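Local structure of Phthiocerol/phthiodiolone dimycocerosyl transferase (Mycobacterium tuberculosis, 1Q9J) at residues D128-A133 against P265-F270; A166-R171 against F270-P275; C344-S349 against Y379-Y384. The protein probably catalyses the final step of phthiocerol dimycocerosate synthesis, transferring mycocerosyl groups from mycocerosic acid synthase onto phthiocerol, phthiodiolone and phenolphthiocerol. All coordinates share one frame; numbering follows the deposited sequence.

Contact 1. Residues D128-A133 against P265-F270; sequences DGHHGA and PVDLRF
D128 and R269 meet tip to tip: chi1 of D128 (48°) sets CG between the backbone N and carbonyl carbon, while R269 turns CG anti to its carbonyl carbon (chi1 -73°) and then runs extended as far as NE. D128 belongs to the HHxxxDG motif of CoA-dependent acyltransferases; by similarity it organises the active site, its side chain about 4 Å from that of the presumed base H124. D128, R269 and D267 form a salt-bridge network. D128 OD2 uses its syn lone pair to take R269 NH1 at 3.1 Å (157° at the hydrogen), close to the guanidinium plane, and R269 NH2 adds a weak bond. D128 is the N-cap of helix 129-148, its OD1 accepting from H131 N at 3.1 Å, and its OD2 also receives L284 N. This grip leaves the carboxylate little freedom to turn, consistent with its organising role. R269 NH1 is shared with D267 OD1 at 2.9 Å, which closes an Asx turn by also accepting R269 N from the opposite face of the carboxylate. P278 O takes R269 NH2. H130 lies across D267 at about a right angle, and R269 CD sits in the imidazole plane, 3.4 Å from H130 CD2.

Contact 2. Residues A166-R171 against F270-P275; sequences AVLAQR and FVLAPP
R171, just past helix 164-170, reaches tip to tip toward P274 in the loop between strands 260-267 and 285-292 of the six-stranded mixed sheet, so that a helix from the first half of the chain is tied to a loop of the second. Its CB points toward the loop. CG packs on the methyl of A273, with R171 CG to A273 CB at 3.6 Å, and CD remains near the same methyl. The chain then bends twice, at chi2 (121°) and chi3 (-128°), the second bend placing NE, which turns back to its own helix and gives a weak bond to V167 O at 3.0 Å. Beyond it the guanidinium carries the P274 ring over one face, R171 CZ lying 3.5 Å from P274 CG. Both terminal nitrogens are directed at P274 O: R171 NH2 makes a weak bond to it at 2.9 Å, whereas the modelled NH1 separation is too short to be relied on in detail. R171 also touches V276 farther along the loop. Beside this polar arm the contact is apolar and better buried on the helix side. L272 sets CD1 against both V167 and L168, crossing L168 at about a right angle, and it also rests on I173 and on Q321 of helix 319-322. V167 holds CG1 anti to its backbone N (chi1 165°), and that methyl lies 3.6 Å from L272 CD1, while L168 CD2 approaches L272 CD1 to 4.0 Å.

Contact 3. Residues C344-S349 against Y379-Y384; sequences CTDATS and YSCAVY
C344 and T345 pair with Y379 and S380 as parallel neighbours, strands 342-345 and 378-384 lying side by side within the mixed six-stranded sheet of the C-terminal half. T345 brackets S380 in the usual parallel fashion: T345 N donates to Y379 O at 3.1 Å (162° at the hydrogen), and C381 N returns a weak bond to T345 O at 3.4 Å. Two CA-H...O contacts fill in the join, C344 CA to Y379 O at 3.3 Å and S380 CA to T345 O. On one face C344 CB meets Y379 CB at 4.0 Å. Beyond that pair, I245 of helix 237-253 packs on C344. Y379 turns CG anti to its carbonyl carbon (chi1 -75°), the start of a ring that stacks on H392 while its hydroxyl is hydrogen-bonded to E249 and S402, which hold the far end of the tyrosine. T345 and S380 occupy the other face, where the T345 side chain comes within about 8 Å of that of H124, the proton acceptor by similarity, so the end of strand 342-345 probably lies close to the active site. D346 touches N238 and Y264, which places it beside helix 237-253 and strand 260-267. It is the centre of an inverse gamma turn, with A347 N bonded weakly to T345 O at 3.1 Å.

Contacts 1 and 3 lie near the middle of the molecule and both reach the six-stranded sheet, in which strands 260-267 and 342-345 are neighbours; P265 packs on C344 and T345 where they adjoin. Contact 2 is peripheral, its centre about 21 Å from the centre of the chain, with three of its seven touching residues exposed. It continues contact 1 along the chain through F270, and the segments of the two alternate, so consecutive helices 129-148 and 164-170 meet one continuous 265-275 run. Chemistry follows position: a salt-bridge network joins the halves beside the probable active site in contact 1, an arginine arm beside aliphatic packing serves contact 2, and backbone pairing dominates contact 3.

Contact 1. Residues D128-A133 against P265-F270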
ATOM      1  N   ASP A 128      -1.535   6.893   1.048  1.00 39.72           N
ATOM      2  CA  ASP A 128      -0.915   5.774   0.403  1.00 41.24           C
ATOM      3  C   ASP A 128      -0.517   4.860   1.558  1.00 42.36           C
ATOM      4  O   ASP A 128      -0.853   5.123   2.720  1.00 42.25           O
ATOM      5  CB  ASP A 128       0.301   6.204  -0.430  1.00 44.28           C
ATOM      6  CG  ASP A 128       1.265   7.135   0.324  1.00 48.98           C
ATOM      7  OD1 ASP A 128       1.670   6.822   1.480  1.00 43.61           O
ATOM      8  OD2 ASP A 128       1.642   8.181  -0.264  1.00 49.37           O
ATOM      9  N   GLY A 129       0.209   3.797   1.251  1.00 41.60           N
ATOM     10  CA  GLY A 129       0.599   2.868   2.290  1.00 39.96           C
ATOM     11  C   GLY A 129       1.256   3.493   3.492  1.00 42.77           C
ATOM     12  O   GLY A 129       0.925   3.156   4.625  1.00 42.65           O
ATOM     13  N   HIS A 130       2.200   4.396   3.248  1.00 49.24           N
ATOM     14  CA  HIS A 130       2.940   5.053   4.329  1.00 51.14           C
ATOM     15  C   HIS A 130       2.026   5.950   5.190  1.00 46.63           C
ATOM     16  O   HIS A 130       1.991   5.821   6.421  1.00 42.60           O
ATOM     17  CB  HIS A 130       4.112   5.849   3.720  1.00 57.13           C
ATOM     18  CG  HIS A 130       5.038   6.456   4.731  1.00 67.57           C
ATOM     19  ND1 HIS A 130       5.358   5.831   5.917  1.00 76.70           N
ATOM     20  CD2 HIS A 130       5.714   7.628   4.729  1.00 68.90           C
ATOM     21  CE1 HIS A 130       6.191   6.596   6.605  1.00 76.99           C
ATOM     22  NE2 HIS A 130       6.422   7.690   5.905  1.00 76.63           N
ATOM     23  N   HIS A 131       1.291   6.849   4.536  1.00 41.26           N
ATOM     24  CA  HIS A 131       0.378   7.752   5.220  1.00 39.28           C
ATOM     25  C   HIS A 131      -0.611   6.939   6.078  1.00 42.69           C
ATOM     26  O   HIS A 131      -0.810   7.234   7.263  1.00 43.16           O
ATOM     27  CB  HIS A 131      -0.362   8.579   4.173  1.00 34.37           C
ATOM     28  CG  HIS A 131      -1.229   9.662   4.744  1.00 35.37           C
ATOM     29  ND1 HIS A 131      -1.862   9.547   5.957  1.00 37.53           N
ATOM     30  CD2 HIS A 131      -1.624  10.848   4.223  1.00 34.93           C
ATOM     31  CE1 HIS A 131      -2.617  10.618   6.164  1.00 40.77           C
ATOM     32  NE2 HIS A 131      -2.490  11.420   5.127  1.00 37.37           N
ATOM     33  N   GLY A 132      -1.190   5.894   5.490  1.00 41.44           N
ATOM     34  CA  GLY A 132      -2.135   5.065   6.218  1.00 39.41           C
ATOM     35  C   GLY A 132      -1.527   4.359   7.410  1.00 39.78           C
ATOM     36  O   GLY A 132      -2.085   4.369   8.501  1.00 43.10           O
ATOM     37  N   ALA A 133      -0.380   3.732   7.197  1.00 41.30           N
ATOM     38  CA  ALA A 133       0.311   3.024   8.268  1.00 40.96           C
ATOM     39  C   ALA A 133       0.513   3.977   9.450  1.00 42.68           C
ATOM     40  O   ALA A 133       0.334   3.593  10.613  1.00 43.30           O
ATOM     41  CB  ALA A 133       1.655   2.517   7.762  1.00 39.94           C
ATOM     42  N   PRO A 265       6.709   1.088  -6.140  1.00 53.68           N
ATOM     43  CA  PRO A 265       6.603   2.401  -5.504  1.00 51.63           C
ATOM     44  C   PRO A 265       7.903   2.998  -4.963  1.00 48.87           C
ATOM     45  O   PRO A 265       8.813   2.266  -4.582  1.00 46.32           O
ATOM     46  CB  PRO A 265       5.594   2.139  -4.396  1.00 51.50           C
ATOM     47  CG  PRO A 265       5.971   0.749  -3.948  1.00 52.15           C
ATOM     48  CD  PRO A 265       6.183   0.025  -5.259  1.00 51.65           C
ATOM     49  N   VAL A 266       7.989   4.329  -4.956  1.00 48.52           N
ATOM     50  CA  VAL A 266       9.139   5.051  -4.399  1.00 48.58           C
ATOM     51  C   VAL A 266       8.599   6.263  -3.653  1.00 44.69           C
ATOM     52  O   VAL A 266       8.112   7.221  -4.269  1.00 40.05           O
ATOM     53  CB  VAL A 266      10.153   5.555  -5.470  1.00 53.68           C
ATOM     54  CG1 VAL A 266      11.244   6.382  -4.780  1.00 50.98           C
ATOM     55  CG2 VAL A 266      10.797   4.385  -6.197  1.00 54.67           C
ATOM     56  N   ASP A 267       8.685   6.212  -2.328  1.00 42.22           N
ATOM     57  CA  ASP A 267       8.191   7.300  -1.492  1.00 43.47           C
ATOM     58  C   ASP A 267       9.043   8.560  -1.683  1.00 42.34           C
ATOM     59  O   ASP A 267      10.160   8.663  -1.186  1.00 42.18           O
ATOM     60  CB  ASP A 267       8.201   6.889  -0.007  1.00 44.23           C
ATOM     61  CG  ASP A 267       7.209   7.688   0.831  1.00 46.79           C
ATOM     62  OD1 ASP A 267       6.732   8.749   0.355  1.00 47.44           O
ATOM     63  OD2 ASP A 267       6.909   7.265   1.970  1.00 53.43           O
ATOM     64  N   LEU A 268       8.493   9.514  -2.413  1.00 39.31           N
ATOM     65  CA  LEU A 268       9.183  10.755  -2.659  1.00 42.79           C
ATOM     66  C   LEU A 268       9.380  11.582  -1.380  1.00 44.42           C
ATOM     67  O   LEU A 268      10.004  12.641  -1.403  1.00 41.39           O
ATOM     68  CB  LEU A 268       8.420  11.569  -3.718  1.00 42.25           C
ATOM     69  CG  LEU A 268       8.374  10.878  -5.088  1.00 43.82           C
ATOM     70  CD1 LEU A 268       7.749  11.769  -6.143  1.00 39.76           C
ATOM     71  CD2 LEU A 268       9.790  10.510  -5.496  1.00 46.77           C
ATOM     72  N   ARG A 269       8.855  11.107  -0.260  1.00 46.55           N
ATOM     73  CA  ARG A 269       8.986  11.847   0.989  1.00 46.72           C
ATOM     74  C   ARG A 269      10.441  11.981   1.440  1.00 47.09           C
ATOM     75  O   ARG A 269      10.813  13.009   2.000  1.00 45.74           O
ATOM     76  CB  ARG A 269       8.167  11.177   2.092  1.00 45.81           C
ATOM     77  CG  ARG A 269       6.665  11.347   1.952  1.00 47.60           C
ATOM     78  CD  ARG A 269       5.916  10.537   3.033  1.00 47.74           C
ATOM     79  NE  ARG A 269       4.463  10.745   3.004  1.00 48.68           N
ATOM     80  CZ  ARG A 269       3.629  10.230   2.099  1.00 48.71           C
ATOM     81  NH1 ARG A 269       4.074   9.451   1.121  1.00 46.45           N
ATOM     82  NH2 ARG A 269       2.330  10.506   2.161  1.00 46.47           N
ATOM     83  N   PHE A 270      11.262  10.961   1.197  1.00 49.66           N
ATOM     84  CA  PHE A 270      12.668  11.018   1.584  1.00 51.61           C
ATOM     85  C   PHE A 270      13.565  11.366   0.405  1.00 50.01           C
ATOM     86  O   PHE A 270      14.781  11.471   0.548  1.00 54.07           O
ATOM     87  CB  PHE A 270      13.115   9.686   2.157  1.00 53.68           C
ATOM     88  CG  PHE A 270      12.023   8.931   2.841  1.00 60.73           C
ATOM     89  CD1 PHE A 270      11.113   8.182   2.098  1.00 61.66           C
ATOM     90  CD2 PHE A 270      11.901   8.958   4.234  1.00 60.89           C
ATOM     91  CE1 PHE A 270      10.098   7.468   2.734  1.00 64.12           C
ATOM     92  CE2 PHE A 270      10.887   8.246   4.880  1.00 61.48           C
ATOM     93  CZ  PHE A 270       9.983   7.497   4.135  1.00 60.87           C
TER

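Contact 2. Residues A166-R171 against F270-P275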
ATOM      1  N   ALA A 166       0.568  18.907  -5.769  1.00 47.04           N
ATOM      2  CA  ALA A 166       0.650  20.104  -4.949  1.00 42.43           C
ATOM      3  C   ALA A 166       2.083  20.160  -4.407  1.00 45.35           C
ATOM      4  O   ALA A 166       2.747  21.198  -4.463  1.00 45.28           O
ATOM      5  CB  ALA A 166      -0.335  20.032  -3.812  1.00 41.61           C
ATOM      6  N   VAL A 167       2.559  19.021  -3.913  1.00 41.67           N
ATOM      7  CA  VAL A 167       3.897  18.923  -3.357  1.00 41.92           C
ATOM      8  C   VAL A 167       4.984  19.305  -4.365  1.00 43.84           C
ATOM      9  O   VAL A 167       5.976  19.954  -4.018  1.00 42.26           O
ATOM     10  CB  VAL A 167       4.139  17.502  -2.817  1.00 42.49           C
ATOM     11  CG1 VAL A 167       5.627  17.263  -2.571  1.00 41.18           C
ATOM     12  CG2 VAL A 167       3.356  17.322  -1.528  1.00 39.38           C
ATOM     13  N   LEU A 168       4.786  18.910  -5.615  1.00 41.96           N
ATOM     14  CA  LEU A 168       5.744  19.236  -6.656  1.00 42.73           C
ATOM     15  C   LEU A 168       5.672  20.728  -6.963  1.00 45.35           C
ATOM     16  O   LEU A 168       6.695  21.414  -7.089  1.00 46.13           O
ATOM     17  CB  LEU A 168       5.468  18.422  -7.925  1.00 36.73           C
ATOM     18  CG  LEU A 168       5.545  16.895  -7.751  1.00 35.13           C
ATOM     19  CD1 LEU A 168       5.478  16.244  -9.105  1.00 35.60           C
ATOM     20  CD2 LEU A 168       6.803  16.489  -7.023  1.00 26.14           C
ATOM     21  N   ALA A 169       4.458  21.244  -7.077  1.00 46.46           N
ATOM     22  CA  ALA A 169       4.311  22.660  -7.358  1.00 48.04           C
ATOM     23  C   ALA A 169       5.038  23.511  -6.307  1.00 52.47           C
ATOM     24  O   ALA A 169       5.687  24.488  -6.666  1.00 57.15           O
ATOM     25  CB  ALA A 169       2.829  23.036  -7.425  1.00 35.40           C
ATOM     26  N   GLN A 170       4.944  23.156  -5.024  1.00 55.81           N
ATOM     27  CA  GLN A 170       5.632  23.942  -3.991  1.00 58.37           C
ATOM     28  C   GLN A 170       7.114  24.015  -4.321  1.00 60.43           C
ATOM     29  O   GLN A 170       7.764  25.023  -4.056  1.00 62.80           O
ATOM     30  CB  GLN A 170       5.482  23.320  -2.603  1.00 58.92           C
ATOM     31  CG  GLN A 170       4.064  23.297  -2.068  1.00 59.52           C
ATOM     32  CD  GLN A 170       4.007  22.900  -0.598  1.00 60.85           C
ATOM     33  OE1 GLN A 170       4.694  21.971  -0.154  1.00 64.83           O
ATOM     34  NE2 GLN A 170       3.168  23.592   0.160  1.00 64.63           N
ATOM     35  N   ARG A 171       7.639  22.928  -4.879  1.00 58.46           N
ATOM     36  CA  ARG A 171       9.037  22.868  -5.269  1.00 57.12           C
ATOM     37  C   ARG A 171       9.113  23.324  -6.715  1.00 61.43           C
ATOM     38  O   ARG A 171       8.150  23.872  -7.255  1.00 62.07           O
ATOM     39  CB  ARG A 171       9.579  21.444  -5.152  1.00 51.53           C
ATOM     40  CG  ARG A 171       9.886  21.004  -3.722  1.00 52.30           C
ATOM     41  CD  ARG A 171       9.077  19.770  -3.367  1.00 51.40           C
ATOM     42  NE  ARG A 171       8.327  19.932  -2.110  1.00 48.43           N
ATOM     43  CZ  ARG A 171       8.844  19.648  -0.928  1.00 45.36           C
ATOM     44  NH1 ARG A 171      10.093  19.198  -0.860  1.00 52.21           N
ATOM     45  NH2 ARG A 171       8.119  19.800   0.154  1.00 42.25           N
ATOM     46  N   PHE A 270      11.262  10.961   1.197  1.00 49.66           N
ATOM     47  CA  PHE A 270      12.668  11.018   1.584  1.00 51.61           C
ATOM     48  C   PHE A 270      13.565  11.366   0.405  1.00 50.01           C
ATOM     49  O   PHE A 270      14.781  11.471   0.548  1.00 54.07           O
ATOM     50  CB  PHE A 270      13.115   9.686   2.157  1.00 53.68           C
ATOM     51  CG  PHE A 270      12.023   8.931   2.841  1.00 60.73           C
ATOM     52  CD1 PHE A 270      11.113   8.182   2.098  1.00 61.66           C
ATOM     53  CD2 PHE A 270      11.901   8.958   4.234  1.00 60.89           C
ATOM     54  CE1 PHE A 270      10.098   7.468   2.734  1.00 64.12           C
ATOM     55  CE2 PHE A 270      10.887   8.246   4.880  1.00 61.48           C
ATOM     56  CZ  PHE A 270       9.983   7.497   4.135  1.00 60.87           C
ATOM     57  N   VAL A 271      12.947  11.545  -0.752  1.00 43.81           N
ATOM     58  CA  VAL A 271      13.656  11.885  -1.962  1.00 40.55           C
ATOM     59  C   VAL A 271      13.696  13.402  -2.211  1.00 43.29           C
ATOM     60  O   VAL A 271      14.763  14.024  -2.219  1.00 42.91           O
ATOM     61  CB  VAL A 271      13.004  11.153  -3.165  1.00 34.58           C
ATOM     62  CG1 VAL A 271      13.384  11.817  -4.471  1.00 30.49           C
ATOM     63  CG2 VAL A 271      13.455   9.687  -3.177  1.00 30.63           C
ATOM     64  N   LEU A 272      12.516  13.982  -2.394  1.00 43.94           N
ATOM     65  CA  LEU A 272      12.345  15.399  -2.673  1.00 43.96           C
ATOM     66  C   LEU A 272      13.009  16.390  -1.737  1.00 47.38           C
ATOM     67  O   LEU A 272      13.491  16.052  -0.664  1.00 49.38           O
ATOM     68  CB  LEU A 272      10.864  15.742  -2.719  1.00 47.77           C
ATOM     69  CG  LEU A 272       9.989  14.986  -3.705  1.00 50.47           C
ATOM     70  CD1 LEU A 272       8.591  15.559  -3.614  1.00 48.78           C
ATOM     71  CD2 LEU A 272      10.532  15.114  -5.120  1.00 52.89           C
ATOM     72  N   ALA A 273      12.970  17.640  -2.198  1.00 50.81           N
ATOM     73  CA  ALA A 273      13.508  18.825  -1.539  1.00 50.16           C
ATOM     74  C   ALA A 273      13.065  18.826  -0.085  1.00 52.72           C
ATOM     75  O   ALA A 273      12.930  17.749   0.503  1.00 60.95           O
ATOM     76  CB  ALA A 273      13.018  20.066  -2.253  1.00 45.58           C
ATOM     77  N   PRO A 274      12.798  20.017   0.514  1.00 47.44           N
ATOM     78  CA  PRO A 274      12.392  19.875   1.919  1.00 36.33           C
ATOM     79  C   PRO A 274      11.497  18.652   2.019  1.00 36.42           C
ATOM     80  O   PRO A 274      10.478  18.534   1.335  1.00 34.90           O
ATOM     81  CB  PRO A 274      11.675  21.184   2.218  1.00 30.95           C
ATOM     82  CG  PRO A 274      11.162  21.599   0.892  1.00 36.04           C
ATOM     83  CD  PRO A 274      12.306  21.299  -0.022  1.00 40.06           C
ATOM     84  N   PRO A 275      11.938  17.673   2.810  1.00 37.29           N
ATOM     85  CA  PRO A 275      11.204  16.431   3.014  1.00 38.11           C
ATOM     86  C   PRO A 275       9.742  16.709   3.307  1.00 37.15           C
ATOM     87  O   PRO A 275       9.382  17.799   3.748  1.00 39.25           O
ATOM     88  CB  PRO A 275      11.945  15.773   4.182  1.00 38.07           C
ATOM     89  CG  PRO A 275      12.676  16.908   4.832  1.00 40.69           C
ATOM     90  CD  PRO A 275      13.126  17.717   3.667  1.00 38.91           C
TER

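Contact 3. Residues C344-S349 against Y379-Y384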
ATOM      1  N   CYS A 344       4.790  -4.605  -7.883  1.00 61.02           N
ATOM      2  CA  CYS A 344       5.120  -5.143  -6.580  1.00 63.47           C
ATOM      3  C   CYS A 344       5.431  -4.020  -5.600  1.00 64.02           C
ATOM      4  O   CYS A 344       6.245  -3.143  -5.894  1.00 64.48           O
ATOM      5  CB  CYS A 344       6.297  -6.112  -6.685  1.00 56.76           C
ATOM      6  SG  CYS A 344       6.800  -6.744  -5.078  1.00 75.37           S
ATOM      7  N   THR A 345       4.756  -4.047  -4.448  1.00 69.18           N
ATOM      8  CA  THR A 345       4.941  -3.045  -3.397  1.00 72.73           C
ATOM      9  C   THR A 345       5.714  -3.601  -2.233  1.00 74.55           C
ATOM     10  O   THR A 345       5.342  -4.616  -1.653  1.00 70.79           O
ATOM     11  CB  THR A 345       3.634  -2.549  -2.783  1.00 73.50           C
ATOM     12  OG1 THR A 345       2.760  -2.092  -3.813  1.00 82.68           O
ATOM     13  CG2 THR A 345       3.923  -1.399  -1.812  1.00 73.67           C
ATOM     14  N   ASP A 346       6.778  -2.900  -1.883  1.00 81.63           N
ATOM     15  CA  ASP A 346       7.623  -3.285  -0.776  1.00 88.62           C
ATOM     16  C   ASP A 346       7.078  -2.574   0.466  1.00 90.77           C
ATOM     17  O   ASP A 346       7.738  -1.700   1.028  1.00 93.48           O
ATOM     18  CB  ASP A 346       9.059  -2.855  -1.094  1.00 91.77           C
ATOM     19  CG  ASP A 346       9.564  -3.436  -2.427  1.00 94.30           C
ATOM     20  OD1 ASP A 346      10.384  -4.381  -2.388  1.00 93.61           O
ATOM     21  OD2 ASP A 346       9.135  -2.957  -3.507  1.00 91.23           O
ATOM     22  N   ALA A 347       5.869  -2.948   0.878  1.00 91.16           N
ATOM     23  CA  ALA A 347       5.239  -2.339   2.042  1.00 94.51           C
ATOM     24  C   ALA A 347       5.488  -3.096   3.341  1.00 95.88           C
ATOM     25  O   ALA A 347       4.600  -3.212   4.187  1.00 92.11           O
ATOM     26  CB  ALA A 347       3.739  -2.191   1.804  1.00 96.77           C
ATOM     27  N   THR A 348       6.705  -3.602   3.505  1.00102.34           N
ATOM     28  CA  THR A 348       7.063  -4.332   4.718  1.00108.56           C
ATOM     29  C   THR A 348       6.960  -3.360   5.896  1.00110.87           C
ATOM     30  O   THR A 348       7.652  -2.343   5.920  1.00112.43           O
ATOM     31  CB  THR A 348       8.531  -4.908   4.639  1.00108.76           C
ATOM     32  OG1 THR A 348       9.484  -3.840   4.706  1.00110.15           O
ATOM     33  CG2 THR A 348       8.748  -5.664   3.327  1.00107.40           C
ATOM     34  N   SER A 349       6.092  -3.653   6.864  1.00112.62           N
ATOM     35  CA  SER A 349       5.951  -2.763   8.012  1.00114.05           C
ATOM     36  C   SER A 349       5.005  -3.243   9.122  1.00115.41           C
ATOM     37  O   SER A 349       4.539  -4.387   9.140  1.00113.71           O
ATOM     38  CB  SER A 349       5.504  -1.377   7.529  1.00112.67           C
ATOM     39  OG  SER A 349       5.645  -0.413   8.551  1.00110.51           O
ATOM     40  N   TYR A 379       1.787  -7.761  -6.612  1.00 52.02           N
ATOM     41  CA  TYR A 379       2.532  -8.596  -5.663  1.00 49.64           C
ATOM     42  C   TYR A 379       2.917  -7.694  -4.480  1.00 48.95           C
ATOM     43  O   TYR A 379       2.909  -6.471  -4.595  1.00 45.48           O
ATOM     44  CB  TYR A 379       3.811  -9.165  -6.298  1.00 51.29           C
ATOM     45  CG  TYR A 379       3.605 -10.310  -7.270  1.00 52.86           C
ATOM     46  CD1 TYR A 379       3.481 -10.078  -8.639  1.00 52.14           C
ATOM     47  CD2 TYR A 379       3.538 -11.632  -6.816  1.00 53.77           C
ATOM     48  CE1 TYR A 379       3.297 -11.127  -9.531  1.00 53.64           C
ATOM     49  CE2 TYR A 379       3.352 -12.690  -7.697  1.00 51.98           C
ATOM     50  CZ  TYR A 379       3.235 -12.432  -9.057  1.00 55.76           C
ATOM     51  OH  TYR A 379       3.065 -13.474  -9.947  1.00 58.45           O
ATOM     52  N   SER A 380       3.267  -8.292  -3.352  1.00 46.04           N
ATOM     53  CA  SER A 380       3.624  -7.509  -2.186  1.00 47.92           C
ATOM     54  C   SER A 380       4.348  -8.371  -1.162  1.00 48.37           C
ATOM     55  O   SER A 380       4.155  -9.577  -1.131  1.00 53.15           O
ATOM     56  CB  SER A 380       2.352  -6.915  -1.584  1.00 47.62           C
ATOM     57  OG  SER A 380       2.347  -7.010  -0.156  1.00 55.34           O
ATOM     58  N   CYS A 381       5.182  -7.768  -0.324  1.00 47.54           N
ATOM     59  CA  CYS A 381       5.889  -8.565   0.667  1.00 51.58           C
ATOM     60  C   CYS A 381       6.104  -7.774   1.939  1.00 49.96           C
ATOM     61  O   CYS A 381       5.961  -6.559   1.938  1.00 47.93           O
ATOM     62  CB  CYS A 381       7.238  -9.040   0.107  1.00 52.53           C
ATOM     63  SG  CYS A 381       8.360  -7.716  -0.379  1.00 63.24           S
ATOM     64  N   ALA A 382       6.433  -8.470   3.022  1.00 51.31           N
ATOM     65  CA  ALA A 382       6.688  -7.839   4.309  1.00 54.99           C
ATOM     66  C   ALA A 382       7.217  -8.881   5.290  1.00 58.68           C
ATOM     67  O   ALA A 382       6.907 -10.073   5.191  1.00 60.99           O
ATOM     68  CB  ALA A 382       5.422  -7.193   4.852  1.00 50.34           C
ATOM     69  N   VAL A 383       8.029  -8.430   6.236  1.00 59.84           N
ATOM     70  CA  VAL A 383       8.583  -9.337   7.219  1.00 60.32           C
ATOM     71  C   VAL A 383       7.883  -9.134   8.547  1.00 63.72           C
ATOM     72  O   VAL A 383       8.125  -8.159   9.266  1.00 60.78           O
ATOM     73  CB  VAL A 383      10.081  -9.115   7.362  1.00 59.40           C
ATOM     74  CG1 VAL A 383      10.670 -10.111   8.350  1.00 56.56           C
ATOM     75  CG2 VAL A 383      10.732  -9.262   6.000  1.00 57.33           C
ATOM     76  N   TYR A 384       6.996 -10.071   8.851  1.00 65.47           N
ATOM     77  CA  TYR A 384       6.218 -10.034  10.072  1.00 67.41           C
ATOM     78  C   TYR A 384       6.879 -10.972  11.061  1.00 67.77           C
ATOM     79  O   TYR A 384       7.196 -12.111  10.724  1.00 70.05           O
ATOM     80  CB  TYR A 384       4.778 -10.498   9.793  1.00 70.04           C
ATOM     81  CG  TYR A 384       3.827 -10.307  10.956  1.00 69.88           C
ATOM     82  CD1 TYR A 384       3.078  -9.141  11.090  1.00 68.43           C
ATOM     83  CD2 TYR A 384       3.727 -11.267  11.963  1.00 72.61           C
ATOM     84  CE1 TYR A 384       2.259  -8.932  12.201  1.00 72.07           C
ATOM     85  CE2 TYR A 384       2.913 -11.067  13.080  1.00 74.58           C
ATOM     86  CZ  TYR A 384       2.187  -9.895  13.195  1.00 73.04           C
ATOM     87  OH  TYR A 384       1.432  -9.674  14.326  1.00 73.44           O
TER